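Local atomic coordinates of putative carbohydrate-active enzyme (Uncultured organism, PDB entry 5WH8), a protein that probably hydrolyses O-glycosidic bonds in cellulose as a glycoside hydrolase family 5 enzyme, represented here by the TIM-barrel part of a longer multi-modular protein. Residues Q17-V22 and V225-G230; A166-I171 and D197-D202. One frame throughout, in Å; residues are numbered along the deposited sequence.

How the interactions relate
Both contacts lie on the outside of a TIM barrel, and the centre of each is about 18 Å from the centre of the chain. Their centres are about 17 Å apart. Their nearest atoms are about 6 Å apart, and they do not touch. Interaction 1 sets the hairpin of strands 15-17 and 20-22 against the end of helix 217-228. Interaction 2 packs helix 157-172 on the loop that enters strand 204-211. Pro198 of that loop touches Leu231. The 1,2-ethanediol at interaction 1 is also hydrogen-bonded to Val204 O and Ala232 N. In family 5 enzymes the active site is at the C-terminal ends of the barrel strands. Segments 197-202 and 225-230 instead precede strands, toward the other end.

Interaction 1: residues Q17-V22 and V225-G230; sequences QGTQMV and VAINKG. With EDO (1,2-ethanediol), chain C.
Thr19 has OG1 between its backbone N and its carbonyl carbon (chi1 61°). This torsion puts CG2 anti to the carbonyl carbon and aims the methyl at the helix end. Thr19 CG2 lies 3.6 Å from Ile227 O and equally close to Gly230 C. It also reaches the Ile227 side chain, with Thr19 CG2 and Ile227 CG2 4.4 Å apart. The contact is small and superficial, and one methyl group makes most of it. Thr19 sits at the tip of a two-stranded antiparallel hairpin, in a type II' turn from Gln17 to Gln20. Gly18 has the positive phi (60°) of this turn. Gln20 N closes the turn on Gln17 O at 3.0 Å. On the other side, helix 217-228 ends in a Schellman motif with Gly230 as its C-prime residue (phi 99°). Gly230 N is hydrogen-bonded to Ile227 O at 3.0 Å, and Leu231 N to Ala226 O. The carbonyl touched by the Thr19 methyl is therefore already an acceptor within the cap. A 1,2-ethanediol, probably from the crystallisation liquor, lies beside both glycines. Its O1 donates to Gly18 O at 2.7 Å, and its C1 is 3.2 Å from Gly230 O.

Interaction 2: residues A166-I171 and D197-D202; sequences AVIPVI and DPLSYD
Ile168 meets Tyr201 face on. Its CG2 methyl sits over the centre of the ring, 3.6 Å from the centroid of Tyr201 and only 6° off the ring normal. This is a CH-pi contact. With CG2 anti to the backbone N and CG1 beside it (chi1 -71°), the methyl lies over the ring centre and the longer branch passes the CD2-CE2 side. Ile168 CD1 comes to 3.7 Å from Tyr201 CD2. The same CD1 then touches Leu199, with Ile168 CD1 and Leu199 CD1 4.1 Å apart. Ile168 thus bridges two residues of the loop, while it also packs on Ile180 of strand 180-182.

In the TIM barrel, helix 157-172 is the helix of the beta-alpha-beta crossover from strand 142-145 to strand 180-182. The loop 197-202 follows the short helix 191-194 and leads into strand 204-211. The contact therefore joins the outer helix to the next connection round the barrel. Leu199 reaches inward to Cys182, and its backbone N is hydrogen-bonded to Tyr206 OH.

Pro169 comes next and has no N-H to offer the preceding turn, where the helix is kinked. Its ring crosses the tyrosine side chain at about a right angle. Pro169 CG is 3.6 Å from Tyr201 OH, and Pro169 CD is 3.8 Å from the same oxygen. These are carbon contacts with the hydroxyl. Just past the segment, Arg172 NH1 is hydrogen-bonded to Asp202 O, a polar link beside the apolar patch.

Interaction 1: residues Q17-V22 and V225-G230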
# COMPACT_ATOMS: atom_id res chain seq x y z
N GLN A 17 -11.83 0.05 13.18
CA GLN A 17 -13.03 0.37 13.98
C GLN A 17 -13.86 1.42 13.26
O GLN A 17 -13.47 2.58 13.16
CB GLN A 17 -12.65 0.88 15.37
CG GLN A 17 -12.15 -0.19 16.34
CD GLN A 17 -11.92 0.35 17.75
OE1 GLN A 17 -12.15 1.53 18.03
NE2 GLN A 17 -11.48 -0.52 18.65
N GLY A 18 -15.00 1.00 12.72
CA GLY A 18 -15.81 1.87 11.88
C GLY A 18 -15.02 2.33 10.68
O GLY A 18 -14.46 1.51 9.95
N THR A 19 -14.94 3.64 10.48
CA THR A 19 -14.23 4.18 9.34
C THR A 19 -12.75 4.44 9.61
O THR A 19 -12.06 4.97 8.73
CB THR A 19 -14.82 5.51 8.88
OG1 THR A 19 -14.71 6.47 9.95
CG2 THR A 19 -16.27 5.33 8.45
N GLN A 20 -12.28 4.06 10.80
CA GLN A 20 -10.94 4.44 11.25
C GLN A 20 -10.04 3.25 11.56
O GLN A 20 -10.43 2.33 12.28
CB GLN A 20 -11.04 5.31 12.49
CG GLN A 20 -9.69 5.83 12.98
CD GLN A 20 -9.07 6.81 12.00
OE1 GLN A 20 -9.70 7.82 11.65
NE2 GLN A 20 -7.85 6.52 11.52
N MET A 21 -8.82 3.31 11.05
CA MET A 21 -7.77 2.38 11.44
C MET A 21 -7.20 2.84 12.80
O MET A 21 -6.89 4.02 12.98
CB MET A 21 -6.69 2.31 10.35
CG MET A 21 -5.62 1.24 10.59
SD MET A 21 -4.44 1.10 9.22
CE MET A 21 -3.52 2.64 9.38
N VAL A 22 -7.11 1.92 13.76
CA VAL A 22 -6.64 2.22 15.12
C VAL A 22 -5.47 1.34 15.54
O VAL A 22 -5.25 0.26 15.00
CB VAL A 22 -7.79 2.05 16.15
CG1 VAL A 22 -8.90 3.04 15.88
CG2 VAL A 22 -8.35 0.65 16.16
N VAL A 225 -18.81 9.89 0.00
CA VAL A 225 -19.98 9.00 0.02
C VAL A 225 -19.64 7.69 0.74
O VAL A 225 -20.38 7.24 1.61
CB VAL A 225 -20.53 8.69 -1.42
CG1 VAL A 225 -21.63 7.61 -1.36
CG2 VAL A 225 -21.04 9.97 -2.09
N ALA A 226 -18.50 7.09 0.40
CA ALA A 226 -18.08 5.85 1.06
C ALA A 226 -17.86 6.00 2.55
O ALA A 226 -18.26 5.14 3.34
CB ALA A 226 -16.81 5.29 0.40
N ILE A 227 -17.18 7.07 2.95
CA ILE A 227 -16.96 7.35 4.35
C ILE A 227 -18.29 7.54 5.10
O ILE A 227 -18.49 6.99 6.19
CB ILE A 227 -16.08 8.60 4.54
CG1 ILE A 227 -14.68 8.35 3.96
CG2 ILE A 227 -16.01 9.00 6.05
CD1 ILE A 227 -13.83 9.61 3.85
N ASN A 228 -19.21 8.29 4.50
CA ASN A 228 -20.50 8.54 5.14
C ASN A 228 -21.32 7.27 5.28
O ASN A 228 -22.13 7.15 6.22
CB ASN A 228 -21.26 9.61 4.36
CG ASN A 228 -20.66 11.00 4.52
OD1 ASN A 228 -19.90 11.28 5.47
ND2 ASN A 228 -21.00 11.89 3.63
N LYS A 229 -21.11 6.31 4.38
CA LYS A 229 -21.76 5.01 4.45
C LYS A 229 -20.99 3.96 5.29
O LYS A 229 -21.37 2.79 5.32
CB LYS A 229 -21.99 4.48 3.04
CG LYS A 229 -23.03 5.33 2.28
CD LYS A 229 -23.40 4.74 0.94
CE LYS A 229 -24.20 3.45 1.09
NZ LYS A 229 -25.50 3.65 1.78
N GLY A 230 -19.91 4.39 5.94
CA GLY A 230 -19.23 3.59 6.95
C GLY A 230 -17.99 2.83 6.54
O GLY A 230 -17.54 1.99 7.34
C1 EDO C . -15.73 -0.54 7.94
O1 EDO C . -14.81 -0.98 8.95
C2 EDO C . -15.38 -1.23 6.63
O2 EDO C . -14.27 -0.57 6.01

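Interaction 2: residues A166-I171 and D197-D202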
# COMPACT_ATOMS: atom_id res chain seq x y z
N ALA A 166 -13.64 -15.07 -2.53
CA ALA A 166 -12.79 -16.25 -2.80
C ALA A 166 -11.48 -16.21 -2.02
O ALA A 166 -11.04 -17.22 -1.45
CB ALA A 166 -12.50 -16.37 -4.32
N VAL A 167 -10.83 -15.06 -1.99
CA VAL A 167 -9.51 -14.93 -1.37
C VAL A 167 -9.56 -14.72 0.16
O VAL A 167 -8.70 -15.25 0.87
CB VAL A 167 -8.71 -13.75 -2.05
CG1 VAL A 167 -7.47 -13.40 -1.27
CG2 VAL A 167 -8.37 -14.10 -3.52
N ILE A 168 -10.50 -13.94 0.67
CA ILE A 168 -10.47 -13.60 2.09
C ILE A 168 -10.63 -14.84 2.98
O ILE A 168 -9.93 -14.96 3.99
CB ILE A 168 -11.51 -12.51 2.43
CG1 ILE A 168 -11.03 -11.17 1.83
CG2 ILE A 168 -11.71 -12.38 3.96
CD1 ILE A 168 -12.02 -10.05 1.98
N PRO A 169 -11.52 -15.79 2.61
CA PRO A 169 -11.57 -16.99 3.47
C PRO A 169 -10.26 -17.79 3.51
O PRO A 169 -9.95 -18.44 4.52
CB PRO A 169 -12.70 -17.82 2.83
CG PRO A 169 -13.58 -16.79 2.17
CD PRO A 169 -12.60 -15.77 1.61
N VAL A 170 -9.51 -17.75 2.42
CA VAL A 170 -8.22 -18.44 2.34
C VAL A 170 -7.21 -17.77 3.27
O VAL A 170 -6.41 -18.43 3.93
CB VAL A 170 -7.71 -18.46 0.90
CG1 VAL A 170 -6.28 -18.97 0.81
CG2 VAL A 170 -8.63 -19.30 0.01
N ILE A 171 -7.26 -16.44 3.32
CA ILE A 171 -6.40 -15.70 4.23
C ILE A 171 -6.81 -15.91 5.70
O ILE A 171 -5.98 -16.19 6.56
CB ILE A 171 -6.42 -14.18 3.88
CG1 ILE A 171 -5.70 -13.96 2.54
CG2 ILE A 171 -5.82 -13.34 5.02
CD1 ILE A 171 -5.78 -12.49 2.05
N ASP A 197 -22.81 -2.15 -1.20
CA ASP A 197 -22.90 -3.58 -0.92
C ASP A 197 -21.57 -4.05 -0.33
O ASP A 197 -20.85 -4.80 -0.98
CB ASP A 197 -23.23 -4.35 -2.20
CG ASP A 197 -23.54 -5.82 -1.96
OD1 ASP A 197 -23.85 -6.23 -0.82
OD2 ASP A 197 -23.50 -6.59 -2.95
N PRO A 198 -21.23 -3.61 0.89
CA PRO A 198 -19.90 -3.92 1.42
C PRO A 198 -19.69 -5.37 1.80
O PRO A 198 -20.65 -6.13 1.99
CB PRO A 198 -19.78 -3.02 2.66
CG PRO A 198 -21.14 -2.58 2.98
CD PRO A 198 -21.98 -2.67 1.74
N LEU A 199 -18.42 -5.76 1.88
CA LEU A 199 -18.03 -7.08 2.39
C LEU A 199 -18.46 -7.28 3.85
O LEU A 199 -18.49 -6.33 4.63
CB LEU A 199 -16.51 -7.26 2.28
CG LEU A 199 -15.96 -7.26 0.86
CD1 LEU A 199 -14.45 -6.95 0.86
CD2 LEU A 199 -16.23 -8.62 0.25
N SER A 200 -18.80 -8.52 4.22
CA SER A 200 -19.28 -8.78 5.59
C SER A 200 -18.20 -9.17 6.60
O SER A 200 -18.50 -9.51 7.75
CB SER A 200 -20.35 -9.89 5.56
OG SER A 200 -21.47 -9.43 4.84
N TYR A 201 -16.94 -9.11 6.20
CA TYR A 201 -15.83 -9.51 7.06
C TYR A 201 -15.36 -8.36 7.95
O TYR A 201 -15.50 -7.20 7.57
CB TYR A 201 -14.65 -9.98 6.20
CG TYR A 201 -14.98 -11.07 5.21
CD1 TYR A 201 -15.13 -12.38 5.62
CD2 TYR A 201 -15.14 -10.78 3.86
CE1 TYR A 201 -15.44 -13.39 4.70
CE2 TYR A 201 -15.44 -11.76 2.95
CZ TYR A 201 -15.60 -13.06 3.37
OH TYR A 201 -15.91 -14.03 2.44
N ASP A 202 -14.79 -8.69 9.11
CA ASP A 202 -14.14 -7.71 9.98
C ASP A 202 -12.75 -7.30 9.46
O ASP A 202 -12.12 -8.03 8.69
CB ASP A 202 -13.95 -8.28 11.40
CG ASP A 202 -15.25 -8.66 12.09
OD1 ASP A 202 -16.27 -7.95 11.90
OD2 ASP A 202 -15.24 -9.66 12.84